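Local structure of bifunctional protein PutA (5UR2) at residues B[307-311]-B[322-326]; B[274-280]-B[329-334]; B[316-320]-B[469-473]. The protein probably catalyses both steps of proline breakdown to glutamate, a flavin-dependent oxidation of proline followed by an NAD+-dependent oxidation of glutamate semialdehyde. All blocks are in the same frame, centred on the assembly; numbering follows the deposited sequence.

Contact 1: B[307-311]-B[322-326]. With P5F (N-propargylglycine-modified flavin adenine dinucleotide), chain F.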
loop_
_atom_site.group_PDB
_atom_site.type_symbol
_atom_site.label_atom_id
_atom_site.label_comp_id
_atom_site.label_asym_id
_atom_site.label_seq_id
_atom_site.Cartn_x
_atom_site.Cartn_y
_atom_site.Cartn_z
ATOM N N TRP B 307 1.774 12.263 -36.336
ATOM C CA TRP B 307 2.643 11.214 -35.808
ATOM C C TRP B 307 2.508 11.092 -34.292
ATOM O O TRP B 307 2.253 10.003 -33.773
ATOM C CB TRP B 307 4.103 11.459 -36.200
ATOM C CG TRP B 307 4.958 10.270 -35.850
ATOM C CD1 TRP B 307 5.197 9.189 -36.635
ATOM C CD2 TRP B 307 5.637 10.024 -34.609
ATOM N NE1 TRP B 307 6.003 8.291 -35.974
ATOM C CE2 TRP B 307 6.291 8.778 -34.731
ATOM C CE3 TRP B 307 5.762 10.743 -33.410
ATOM C CZ2 TRP B 307 7.062 8.227 -33.702
ATOM C CZ3 TRP B 307 6.527 10.196 -32.382
ATOM C CH2 TRP B 307 7.173 8.951 -32.540
ATOM N N ASP B 308 2.717 12.194 -33.564
ATOM C CA ASP B 308 2.561 12.164 -32.108
ATOM C C ASP B 308 1.166 11.702 -31.707
ATOM O O ASP B 308 1.013 10.861 -30.812
ATOM C CB ASP B 308 2.846 13.539 -31.501
ATOM C CG ASP B 308 4.294 13.946 -31.642
ATOM O OD1 ASP B 308 5.150 13.347 -30.962
ATOM O OD2 ASP B 308 4.575 14.864 -32.436
ATOM N N TYR B 309 0.129 12.261 -32.344
ATOM C CA TYR B 309 -1.243 11.858 -32.035
ATOM C C TYR B 309 -1.435 10.352 -32.200
ATOM O O TYR B 309 -2.031 9.693 -31.335
ATOM C CB TYR B 309 -2.239 12.627 -32.911
ATOM C CG TYR B 309 -3.651 12.081 -32.830
ATOM C CD1 TYR B 309 -4.531 12.488 -31.821
ATOM C CD2 TYR B 309 -4.111 11.147 -33.757
ATOM C CE1 TYR B 309 -5.842 11.978 -31.757
ATOM C CE2 TYR B 309 -5.407 10.635 -33.694
ATOM C CZ TYR B 309 -6.268 11.061 -32.698
ATOM O OH TYR B 309 -7.544 10.541 -32.641
ATOM N N GLU B 310 -0.941 9.785 -33.308
ATOM C CA GLU B 310 -1.192 8.369 -33.564
ATOM C C GLU B 310 -0.501 7.468 -32.535
ATOM O O GLU B 310 -1.083 6.462 -32.103
ATOM C CB GLU B 310 -0.753 7.988 -34.982
ATOM C CG GLU B 310 -1.453 8.720 -36.150
ATOM C CD GLU B 310 -2.957 8.467 -36.259
ATOM O OE1 GLU B 310 -3.513 7.650 -35.495
ATOM O OE2 GLU B 310 -3.587 9.094 -37.132
ATOM N N THR B 311 0.730 7.796 -32.124
ATOM C CA THR B 311 1.377 6.951 -31.116
ATOM C C THR B 311 0.671 7.076 -29.766
ATOM O O THR B 311 0.495 6.078 -29.060
ATOM C CB THR B 311 2.861 7.296 -30.970
ATOM O OG1 THR B 311 2.994 8.622 -30.455
ATOM C CG2 THR B 311 3.586 7.188 -32.334
ATOM N N PRO B 322 -0.156 2.472 -35.775
ATOM C CA PRO B 322 -0.248 2.420 -37.243
ATOM C C PRO B 322 0.870 3.141 -37.982
ATOM O O PRO B 322 1.012 2.919 -39.193
ATOM C CB PRO B 322 -1.607 3.080 -37.536
ATOM C CG PRO B 322 -1.762 4.056 -36.466
ATOM C CD PRO B 322 -1.168 3.389 -35.216
ATOM N N VAL B 323 1.644 3.997 -37.320
ATOM C CA VAL B 323 2.767 4.683 -37.957
ATOM C C VAL B 323 4.043 3.904 -37.676
ATOM O O VAL B 323 4.145 3.170 -36.686
ATOM C CB VAL B 323 2.901 6.149 -37.490
ATOM C CG1 VAL B 323 1.737 6.987 -38.014
ATOM C CG2 VAL B 323 2.956 6.226 -35.961
ATOM N N TYR B 324 5.012 4.023 -38.587
ATOM C CA TYR B 324 6.375 3.644 -38.248
ATOM C C TYR B 324 6.839 4.506 -37.094
ATOM O O TYR B 324 6.411 5.653 -36.951
ATOM C CB TYR B 324 7.338 3.844 -39.428
ATOM C CG TYR B 324 6.991 3.076 -40.660
ATOM C CD1 TYR B 324 7.180 1.696 -40.721
ATOM C CD2 TYR B 324 6.457 3.724 -41.773
ATOM C CE1 TYR B 324 6.867 0.976 -41.884
ATOM C CE2 TYR B 324 6.123 3.021 -42.921
ATOM C CZ TYR B 324 6.328 1.655 -42.972
ATOM O OH TYR B 324 6.009 0.981 -44.116
ATOM N N THR B 325 7.727 3.959 -36.266
ATOM C CA THR B 325 8.269 4.752 -35.173
ATOM C C THR B 325 9.771 4.981 -35.316
ATOM O O THR B 325 10.384 5.583 -34.433
ATOM C CB THR B 325 7.915 4.120 -33.822
ATOM O OG1 THR B 325 8.305 2.750 -33.809
ATOM C CG2 THR B 325 6.396 4.214 -33.587
ATOM N N ASN B 326 10.369 4.557 -36.422
ATOM C CA ASN B 326 11.715 4.953 -36.819
ATOM C C ASN B 326 11.571 5.878 -38.022
ATOM O O ASN B 326 10.991 5.485 -39.043
ATOM C CB ASN B 326 12.544 3.703 -37.136
ATOM C CG ASN B 326 13.879 4.005 -37.829
ATOM O OD1 ASN B 326 14.307 5.146 -37.952
ATOM N ND2 ASN B 326 14.553 2.945 -38.257
HETATM P PA P5F F . 10.798 15.303 -43.104
HETATM O O1A P5F F . 11.766 14.638 -44.141
HETATM O O2A P5F F . 11.391 15.958 -41.958
HETATM O O5B P5F F . 9.850 14.356 -42.419
HETATM C C5B P5F F . 9.148 14.620 -41.211
HETATM C C4B P5F F . 8.043 13.564 -41.052
HETATM O O4B P5F F . 8.527 12.291 -40.698
HETATM C C3B P5F F . 6.980 13.846 -40.030
HETATM O O3B P5F F . 6.051 14.762 -40.467
HETATM C C2B P5F F . 6.392 12.510 -39.807
HETATM O O2B P5F F . 5.486 12.235 -40.820
HETATM C C1B P5F F . 7.564 11.607 -39.945
HETATM N N9A P5F F . 8.172 11.227 -38.695
HETATM C C8A P5F F . 8.699 12.056 -37.714
HETATM N N7A P5F F . 9.186 11.293 -36.728
HETATM C C5A P5F F . 9.010 9.942 -37.034
HETATM C C6A P5F F . 9.292 8.738 -36.394
HETATM N N6A P5F F . 9.941 8.723 -35.113
HETATM N N1A P5F F . 8.961 7.565 -36.967
HETATM C C2A P5F F . 8.354 7.527 -38.173
HETATM N N3A P5F F . 8.039 8.690 -38.811
HETATM C C4A P5F F . 8.348 9.884 -38.291
HETATM N N1 P5F F . 0.033 15.397 -43.872
HETATM C C2 P5F F . -1.094 14.509 -43.710
HETATM O O2 P5F F . -0.994 13.494 -42.786
HETATM N N3 P5F F . -2.281 14.670 -44.496
HETATM C C4 P5F F . -2.411 15.702 -45.458
HETATM O O4 P5F F . -3.600 15.801 -46.192
HETATM C C4X P5F F . -1.228 16.646 -45.623
HETATM N N5 P5F F . -1.301 17.824 -46.485
HETATM C C5X P5F F . -0.007 18.395 -46.909
HETATM C C6 P5F F . 0.075 19.199 -48.167
HETATM C C7 P5F F . 1.330 19.674 -48.622
HETATM C C7M P5F F . 1.399 20.485 -49.897
HETATM C C8 P5F F . 2.521 19.390 -47.888
HETATM C C8M P5F F . 3.874 19.876 -48.344
HETATM C C9 P5F F . 2.453 18.627 -46.698
HETATM C C9A P5F F . 1.137 18.127 -46.211
HETATM N N10 P5F F . 1.072 17.319 -44.990
HETATM C C10 P5F F . -0.075 16.468 -44.844
HETATM C "C1'" P5F F . 2.202 17.213 -44.034
HETATM C "C2'" P5F F . 3.240 16.176 -44.466
HETATM O "O2'" P5F F . 2.677 14.924 -44.362
HETATM C "C3'" P5F F . 4.550 16.207 -43.676
HETATM O "O3'" P5F F . 4.272 15.922 -42.356
HETATM C "C4'" P5F F . 5.295 17.533 -43.714
HETATM O "O4'" P5F F . 4.983 18.143 -44.919
HETATM C "C5'" P5F F . 6.810 17.449 -43.447
HETATM O "O5'" P5F F . 7.436 16.332 -44.047
HETATM P P P5F F . 8.882 16.347 -44.783
HETATM O O1P P5F F . 9.132 15.302 -45.937
HETATM O O2P P5F F . 8.998 17.876 -45.138
HETATM O O3P P5F F . 9.927 16.434 -43.520
HETATM C C21 P5F F . -3.059 19.077 -45.007
HETATM C C22 P5F F . -2.216 18.456 -45.860
HETATM C C23 P5F F . -4.423 18.466 -44.641
#

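Contact 2: B[274-280]-B[329-334]. With P5F (N-propargylglycine-modified flavin adenine dinucleotide), chain F.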
loop_
_atom_site.group_PDB
_atom_site.type_symbol
_atom_site.label_atom_id
_atom_site.label_comp_id
_atom_site.label_asym_id
_atom_site.label_seq_id
_atom_site.Cartn_x
_atom_site.Cartn_y
_atom_site.Cartn_z
ATOM N N ALA B 274 2.957 8.297 -46.242
ATOM C CA ALA B 274 3.967 7.253 -46.236
ATOM C C ALA B 274 4.409 6.855 -44.832
ATOM O O ALA B 274 5.075 5.830 -44.684
ATOM C CB ALA B 274 5.197 7.693 -47.055
ATOM N N TYR B 275 4.079 7.616 -43.801
ATOM C CA TYR B 275 4.483 7.148 -42.484
ATOM C C TYR B 275 3.560 6.065 -41.941
ATOM O O TYR B 275 3.813 5.558 -40.838
ATOM C CB TYR B 275 4.603 8.327 -41.497
ATOM C CG TYR B 275 3.336 8.983 -40.955
ATOM C CD1 TYR B 275 2.063 8.715 -41.479
ATOM C CD2 TYR B 275 3.433 9.921 -39.913
ATOM C CE1 TYR B 275 0.916 9.354 -40.951
ATOM C CE2 TYR B 275 2.311 10.557 -39.390
ATOM C CZ TYR B 275 1.057 10.273 -39.897
ATOM O OH TYR B 275 -0.037 10.939 -39.362
ATOM N N LEU B 276 2.510 5.695 -42.682
ATOM C CA LEU B 276 1.638 4.597 -42.282
ATOM C C LEU B 276 2.212 3.265 -42.748
ATOM O O LEU B 276 2.715 3.152 -43.875
ATOM C CB LEU B 276 0.228 4.758 -42.855
ATOM C CG LEU B 276 -0.571 5.954 -42.316
ATOM C CD1 LEU B 276 -1.969 5.994 -42.938
ATOM C CD2 LEU B 276 -0.621 5.927 -40.782
ATOM N N ARG B 277 2.101 2.247 -41.880
ATOM C CA ARG B 277 2.591 0.911 -42.230
ATOM C C ARG B 277 1.847 0.306 -43.426
ATOM O O ARG B 277 2.429 -0.499 -44.169
ATOM C CB ARG B 277 2.491 -0.027 -41.013
ATOM C CG ARG B 277 3.373 0.412 -39.844
ATOM C CD ARG B 277 3.147 -0.378 -38.533
ATOM N NE ARG B 277 3.944 0.237 -37.469
ATOM C CZ ARG B 277 5.239 -0.003 -37.256
ATOM N NH1 ARG B 277 5.905 -0.860 -38.019
ATOM N NH2 ARG B 277 5.882 0.629 -36.290
ATOM N N ASP B 278 0.585 0.679 -43.651
ATOM C CA ASP B 278 -0.183 0.063 -44.727
ATOM C C ASP B 278 -0.233 0.920 -45.984
ATOM O O ASP B 278 -0.946 0.583 -46.932
ATOM C CB ASP B 278 -1.600 -0.306 -44.238
ATOM C CG ASP B 278 -2.434 0.890 -43.818
ATOM O OD1 ASP B 278 -2.032 2.046 -44.082
ATOM O OD2 ASP B 278 -3.513 0.662 -43.210
ATOM N N SER B 279 0.574 1.974 -46.043
ATOM C CA SER B 279 0.472 2.907 -47.151
ATOM C C SER B 279 0.987 2.315 -48.468
ATOM O O SER B 279 0.452 2.640 -49.540
ATOM C CB SER B 279 1.205 4.199 -46.777
ATOM O OG SER B 279 2.553 3.938 -46.369
ATOM N N PHE B 280 2.018 1.469 -48.437
ATOM C CA PHE B 280 2.451 0.887 -49.708
ATOM C C PHE B 280 1.378 -0.041 -50.270
ATOM O O PHE B 280 1.149 -0.064 -51.482
ATOM C CB PHE B 280 3.797 0.165 -49.562
ATOM C CG PHE B 280 4.319 -0.424 -50.855
ATOM C CD1 PHE B 280 4.564 0.391 -51.963
ATOM C CD2 PHE B 280 4.634 -1.780 -50.945
ATOM C CE1 PHE B 280 5.057 -0.151 -53.170
ATOM C CE2 PHE B 280 5.136 -2.326 -52.119
ATOM C CZ PHE B 280 5.350 -1.510 -53.246
ATOM N N GLU B 329 12.298 4.710 -41.453
ATOM C CA GLU B 329 11.283 3.852 -42.077
ATOM C C GLU B 329 10.310 4.669 -42.916
ATOM O O GLU B 329 9.932 4.251 -44.013
ATOM C CB GLU B 329 10.482 3.063 -41.040
ATOM C CG GLU B 329 11.171 1.876 -40.424
ATOM C CD GLU B 329 10.269 1.124 -39.450
ATOM O OE1 GLU B 329 9.812 1.722 -38.446
ATOM O OE2 GLU B 329 9.994 -0.066 -39.713
ATOM N N SER B 330 9.877 5.832 -42.411
ATOM C CA SER B 330 8.961 6.668 -43.188
ATOM C C SER B 330 9.618 7.172 -44.472
ATOM O O SER B 330 9.028 7.089 -45.557
ATOM C CB SER B 330 8.472 7.839 -42.343
ATOM O OG SER B 330 7.681 7.378 -41.274
ATOM N N ASP B 331 10.851 7.678 -44.371
ATOM C CA ASP B 331 11.562 8.134 -45.561
ATOM C C ASP B 331 11.717 6.993 -46.563
ATOM O O ASP B 331 11.392 7.139 -47.749
ATOM C CB ASP B 331 12.945 8.670 -45.176
ATOM C CG ASP B 331 12.892 9.976 -44.365
ATOM O OD1 ASP B 331 11.846 10.668 -44.327
ATOM O OD2 ASP B 331 13.935 10.318 -43.770
ATOM N N ALA B 332 12.151 5.821 -46.086
ATOM C CA ALA B 332 12.387 4.699 -46.992
ATOM C C ALA B 332 11.094 4.255 -47.653
ATOM O O ALA B 332 11.070 3.953 -48.854
ATOM C CB ALA B 332 13.035 3.528 -46.247
ATOM N N ASN B 333 10.008 4.206 -46.879
ATOM C CA ASN B 333 8.715 3.844 -47.442
ATOM C C ASN B 333 8.229 4.907 -48.429
ATOM O O ASN B 333 7.602 4.577 -49.442
ATOM C CB ASN B 333 7.700 3.650 -46.312
ATOM C CG ASN B 333 6.416 3.049 -46.804
ATOM O OD1 ASN B 333 6.396 1.889 -47.234
ATOM N ND2 ASN B 333 5.337 3.817 -46.761
ATOM N N TYR B 334 8.508 6.186 -48.150
ATOM C CA TYR B 334 8.159 7.243 -49.100
ATOM C C TYR B 334 8.817 6.977 -50.446
ATOM O O TYR B 334 8.160 7.009 -51.495
ATOM C CB TYR B 334 8.584 8.611 -48.560
ATOM C CG TYR B 334 8.040 9.793 -49.343
ATOM C CD1 TYR B 334 8.536 10.123 -50.604
ATOM C CD2 TYR B 334 7.043 10.597 -48.798
ATOM C CE1 TYR B 334 8.025 11.210 -51.324
ATOM C CE2 TYR B 334 6.535 11.675 -49.488
ATOM C CZ TYR B 334 7.026 11.985 -50.753
ATOM O OH TYR B 334 6.492 13.062 -51.421
HETATM P PA P5F F . 10.798 15.303 -43.104
HETATM O O1A P5F F . 11.766 14.638 -44.141
HETATM O O2A P5F F . 11.391 15.958 -41.958
HETATM O O5B P5F F . 9.850 14.356 -42.419
HETATM C C5B P5F F . 9.148 14.620 -41.211
HETATM C C4B P5F F . 8.043 13.564 -41.052
HETATM O O4B P5F F . 8.527 12.291 -40.698
HETATM C C3B P5F F . 6.980 13.846 -40.030
HETATM O O3B P5F F . 6.051 14.762 -40.467
HETATM C C2B P5F F . 6.392 12.510 -39.807
HETATM O O2B P5F F . 5.486 12.235 -40.820
HETATM C C1B P5F F . 7.564 11.607 -39.945
HETATM N N9A P5F F . 8.172 11.227 -38.695
HETATM C C8A P5F F . 8.699 12.056 -37.714
HETATM N N7A P5F F . 9.186 11.293 -36.728
HETATM C C5A P5F F . 9.010 9.942 -37.034
HETATM C C6A P5F F . 9.292 8.738 -36.394
HETATM N N6A P5F F . 9.941 8.723 -35.113
HETATM N N1A P5F F . 8.961 7.565 -36.967
HETATM C C2A P5F F . 8.354 7.527 -38.173
HETATM N N3A P5F F . 8.039 8.690 -38.811
HETATM C C4A P5F F . 8.348 9.884 -38.291
HETATM N N1 P5F F . 0.033 15.397 -43.872
HETATM C C2 P5F F . -1.094 14.509 -43.710
HETATM O O2 P5F F . -0.994 13.494 -42.786
HETATM N N3 P5F F . -2.281 14.670 -44.496
HETATM C C4 P5F F . -2.411 15.702 -45.458
HETATM O O4 P5F F . -3.600 15.801 -46.192
HETATM C C4X P5F F . -1.228 16.646 -45.623
HETATM N N5 P5F F . -1.301 17.824 -46.485
HETATM C C5X P5F F . -0.007 18.395 -46.909
HETATM C C6 P5F F . 0.075 19.199 -48.167
HETATM C C7 P5F F . 1.330 19.674 -48.622
HETATM C C7M P5F F . 1.399 20.485 -49.897
HETATM C C8 P5F F . 2.521 19.390 -47.888
HETATM C C8M P5F F . 3.874 19.876 -48.344
HETATM C C9 P5F F . 2.453 18.627 -46.698
HETATM C C9A P5F F . 1.137 18.127 -46.211
HETATM N N10 P5F F . 1.072 17.319 -44.990
HETATM C C10 P5F F . -0.075 16.468 -44.844
HETATM C "C1'" P5F F . 2.202 17.213 -44.034
HETATM C "C2'" P5F F . 3.240 16.176 -44.466
HETATM O "O2'" P5F F . 2.677 14.924 -44.362
HETATM C "C3'" P5F F . 4.550 16.207 -43.676
HETATM O "O3'" P5F F . 4.272 15.922 -42.356
HETATM C "C4'" P5F F . 5.295 17.533 -43.714
HETATM O "O4'" P5F F . 4.983 18.143 -44.919
HETATM C "C5'" P5F F . 6.810 17.449 -43.447
HETATM O "O5'" P5F F . 7.436 16.332 -44.047
HETATM P P P5F F . 8.882 16.347 -44.783
HETATM O O1P P5F F . 9.132 15.302 -45.937
HETATM O O2P P5F F . 8.998 17.876 -45.138
HETATM O O3P P5F F . 9.927 16.434 -43.520
HETATM C C21 P5F F . -3.059 19.077 -45.007
HETATM C C22 P5F F . -2.216 18.456 -45.860
HETATM C C23 P5F F . -4.423 18.466 -44.641
HETATM O O HOH W 1 3.941 0.814 -46.334
#

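Contact 3: B[316-320]-B[469-473]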
loop_
_atom_site.group_PDB
_atom_site.type_symbol
_atom_site.label_atom_id
_atom_site.label_comp_id
_atom_site.label_asym_id
_atom_site.label_seq_id
_atom_site.Cartn_x
_atom_site.Cartn_y
_atom_site.Cartn_z
ATOM N N GLN B 316 -2.948 4.631 -25.777
ATOM C CA GLN B 316 -4.099 4.768 -24.894
ATOM C C GLN B 316 -5.155 3.706 -25.176
ATOM O O GLN B 316 -5.831 3.235 -24.253
ATOM C CB GLN B 316 -4.730 6.154 -25.041
ATOM C CG GLN B 316 -3.944 7.286 -24.430
ATOM C CD GLN B 316 -4.742 8.563 -24.439
ATOM O OE1 GLN B 316 -5.882 8.592 -24.924
ATOM N NE2 GLN B 316 -4.162 9.634 -23.892
ATOM N N ARG B 317 -5.318 3.315 -26.435
ATOM C CA ARG B 317 -6.342 2.337 -26.763
ATOM C C ARG B 317 -5.856 0.895 -26.673
ATOM O O ARG B 317 -6.678 -0.026 -26.765
ATOM C CB ARG B 317 -6.915 2.627 -28.156
ATOM C CG ARG B 317 -7.771 3.892 -28.179
ATOM C CD ARG B 317 -8.424 4.088 -29.527
ATOM N NE ARG B 317 -9.266 5.281 -29.562
ATOM C CZ ARG B 317 -10.579 5.272 -29.328
ATOM N NH1 ARG B 317 -11.198 4.132 -29.050
ATOM N NH2 ARG B 317 -11.278 6.399 -29.378
ATOM N N GLY B 318 -4.564 0.677 -26.444
ATOM C CA GLY B 318 -4.011 -0.663 -26.552
ATOM C C GLY B 318 -4.119 -1.228 -27.951
ATOM O O GLY B 318 -4.319 -2.430 -28.111
ATOM N N TRP B 319 -4.028 -0.389 -28.968
ATOM C CA TRP B 319 -4.099 -0.840 -30.346
ATOM C C TRP B 319 -2.713 -0.824 -30.971
ATOM O O TRP B 319 -1.818 -0.115 -30.497
ATOM C CB TRP B 319 -5.054 0.049 -31.164
ATOM C CG TRP B 319 -6.485 -0.127 -30.806
ATOM C CD1 TRP B 319 -7.009 -1.037 -29.920
ATOM C CD2 TRP B 319 -7.600 0.617 -31.325
ATOM N NE1 TRP B 319 -8.377 -0.907 -29.862
ATOM C CE2 TRP B 319 -8.769 0.099 -30.711
ATOM C CE3 TRP B 319 -7.726 1.662 -32.255
ATOM C CZ2 TRP B 319 -10.052 0.599 -30.986
ATOM C CZ3 TRP B 319 -9.008 2.166 -32.526
ATOM C CH2 TRP B 319 -10.150 1.628 -31.888
ATOM N N PRO B 320 -2.502 -1.589 -32.044
ATOM C CA PRO B 320 -1.211 -1.527 -32.749
ATOM C C PRO B 320 -0.939 -0.109 -33.228
ATOM O O PRO B 320 -1.851 0.612 -33.628
ATOM C CB PRO B 320 -1.396 -2.485 -33.935
ATOM C CG PRO B 320 -2.585 -3.320 -33.598
ATOM C CD PRO B 320 -3.467 -2.468 -32.729
ATOM N N PRO B 469 -8.171 -3.890 -24.578
ATOM C CA PRO B 469 -8.530 -3.026 -25.711
ATOM C C PRO B 469 -9.997 -3.166 -26.077
ATOM O O PRO B 469 -10.564 -4.258 -26.040
ATOM C CB PRO B 469 -7.637 -3.534 -26.859
ATOM C CG PRO B 469 -6.556 -4.312 -26.208
ATOM C CD PRO B 469 -7.141 -4.879 -24.931
ATOM N N LEU B 470 -10.611 -2.044 -26.434
ATOM C CA LEU B 470 -11.977 -2.092 -26.932
ATOM C C LEU B 470 -11.972 -2.431 -28.416
ATOM O O LEU B 470 -10.958 -2.312 -29.101
ATOM C CB LEU B 470 -12.697 -0.758 -26.729
ATOM C CG LEU B 470 -12.801 -0.332 -25.255
ATOM C CD1 LEU B 470 -13.704 0.884 -25.085
ATOM C CD2 LEU B 470 -13.273 -1.504 -24.398
ATOM N N LEU B 471 -13.126 -2.842 -28.910
ATOM C CA LEU B 471 -13.240 -3.182 -30.313
ATOM C C LEU B 471 -13.113 -1.936 -31.192
ATOM O O LEU B 471 -13.517 -0.827 -30.818
ATOM C CB LEU B 471 -14.578 -3.871 -30.580
ATOM C CG LEU B 471 -14.802 -5.285 -30.068
ATOM C CD1 LEU B 471 -16.273 -5.677 -30.223
ATOM C CD2 LEU B 471 -13.907 -6.265 -30.833
ATOM N N ASP B 472 -12.562 -2.142 -32.388
ATOM C CA ASP B 472 -12.501 -1.127 -33.442
ATOM C C ASP B 472 -13.609 -1.444 -34.440
ATOM O O ASP B 472 -13.452 -2.331 -35.288
ATOM C CB ASP B 472 -11.122 -1.135 -34.111
ATOM C CG ASP B 472 -10.977 -0.062 -35.200
ATOM O OD1 ASP B 472 -11.894 0.767 -35.388
ATOM O OD2 ASP B 472 -9.919 -0.031 -35.849
ATOM N N PHE B 473 -14.732 -0.724 -34.350
ATOM C CA PHE B 473 -15.834 -1.061 -35.248
ATOM C C PHE B 473 -15.624 -0.560 -36.674
ATOM O O PHE B 473 -16.483 -0.811 -37.541
ATOM C CB PHE B 473 -17.169 -0.560 -34.682
ATOM C CG PHE B 473 -17.748 -1.478 -33.616
ATOM C CD1 PHE B 473 -18.099 -2.782 -33.929
ATOM C CD2 PHE B 473 -17.946 -1.032 -32.314
ATOM C CE1 PHE B 473 -18.621 -3.626 -32.971
ATOM C CE2 PHE B 473 -18.472 -1.878 -31.346
ATOM C CZ PHE B 473 -18.810 -3.168 -31.672
HETATM O O HOH W 2 -9.325 0.433 -26.688
#

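Contact 1: B[307-311]-B[322-326]
Trp307 has the adenine of P5F over one face of its indole, with C5A above the ring, while the edge of that ring meets the backbone of 322-326. There Trp307 NE1 donates a hydrogen bond to Tyr324 O (2.8 Å, N-H...O angle 163°), and Trp307 CZ2 lies 4.0 Å from Thr325 CA. Tryptophan suits this corner because it offers a broad apolar face and a polar edge. One turn further along helix 307-317, Glu310 points at the loop, and Thr311 touches it with its methyl. Val323 fills the space between: its CG2 is 3.8 Å from Trp307 CD1 and 3.8 Å from Thr311 CG2, and its CG1 is 4.0 Å from Glu310 CB. A small branched side chain can touch all three. Glu310 OE2 accepts a hydrogen bond from Tyr243 N, and Thr311 OG1 bonds back to Asp308 O (3.0 Å). The loop receives a weak hydrogen bond from P5F N6A to Thr325 O (3.2 Å). The adenine end of the flavin pocket in the proline dehydrogenase barrel is thus met by an aromatic face and one main-chain carbonyl, and Trp307 ties helix, loop and cofactor together, its NE1 holding Tyr324 O and bordering the adenine.

Contact 2: B[274-280]-B[329-334]
Ala274 follows barrel strand 268-273, and its CB sits 3.6 Å from Tyr334 CA; the small methyl lets helix 327-343 come close. Ala274 O accepts a hydrogen bond from Asn333 ND2 (2.9 Å). Tyr275 brings CB to 3.2 Å from Ser330 OG and CD2 to 3.2 Å from the ribose O2B of P5F, its hydroxyl reaching the backbone of Tyr306. A type I turn runs from Leu276 to Ser279. Within it Arg277 NH1 is 4.5 Å from Glu329 OE2, too far for a salt bridge, though both side chains bond Thr454. Ser279 OG donates to Leu276 O (2.6 Å) and receives a weak hydrogen bond from Asn333 ND2 (2.8 Å). At Phe280, the backbone N donates to water 1 (2.9 Å), which also lies 2.8 Å from Asn333 OD1. A carboxamide, donor and acceptor together, thus suits position 333: it ties both the residue after the strand and the turn to the helix, and the same helix carries, one turn earlier, Ser330, whose OG donates to adenine N3A of P5F (2.8 Å).

Contact 3: B[316-320]-B[469-473]
A Schellman motif ends helix 307-317 of the proline dehydrogenase barrel, and the loop leading to helix 476-491 passes beside it at the surface. Pro469 comes first on that loop and lies closest to the motif: its CB is 3.6 Å from Arg317 O and its CG 3.5 Å from Gly318 O. Gly318 takes the positive phi (63°) that the motif needs, and a CB there would also stand only 3.3 Å from Pro469 CG, so glycine fits on both counts. Leu470 contributes its backbone. Its N donates to water 2 (2.8 Å), which in turn donates to Arg317 O (2.7 Å); the water thus links Arg317 O, at the C-terminal end of the helix, to the loop. Leu471 points its CA-to-CB bond away from the helix end and packs on Arg572, Phe573 and Ile576 of helix 572-583, in the aldehyde dehydrogenase family region. Asp472 turns back, placing its CB over the six-membered ring of Trp319 in a CH-pi contact (4.0 Å to the centroid), while its OD1 accepts a bond from the backbone of Ala474. Phe473 then leaves the contact and meets the ring of Trp587. The loop therefore bridges the two catalytic parts of the chain, with the Trp319 indole wedged against it: Pro469 CB, Leu470 O and Leu471 O lie along the ring's edge, and the one direct hydrogen bond between the segments runs from Trp319 NE1 to Leu470 O over 3.0 Å.

From the N terminus, 274-280 follows barrel strand 268-273 and meets 329-334, so contact 2 closes a long loop containing strand 298-302 and helix 307-317. Contact 1 closes a shorter loop wholly within it, between the start of that helix and the segment before helix 327-343. The two touch: Tyr324 N and Tyr275 O are 3.0 Å apart, as are Pro322 O and Arg277 N, both probable hydrogen bonds, and both contacts border P5F. Contact 3 starts from 316-320, inside both loops, but finds its partner far downstream at 469-473, so it crosses contacts 1 and 2. Helix 307-317 thereby connects the cofactor site with the loop that leads toward the aldehyde dehydrogenase region.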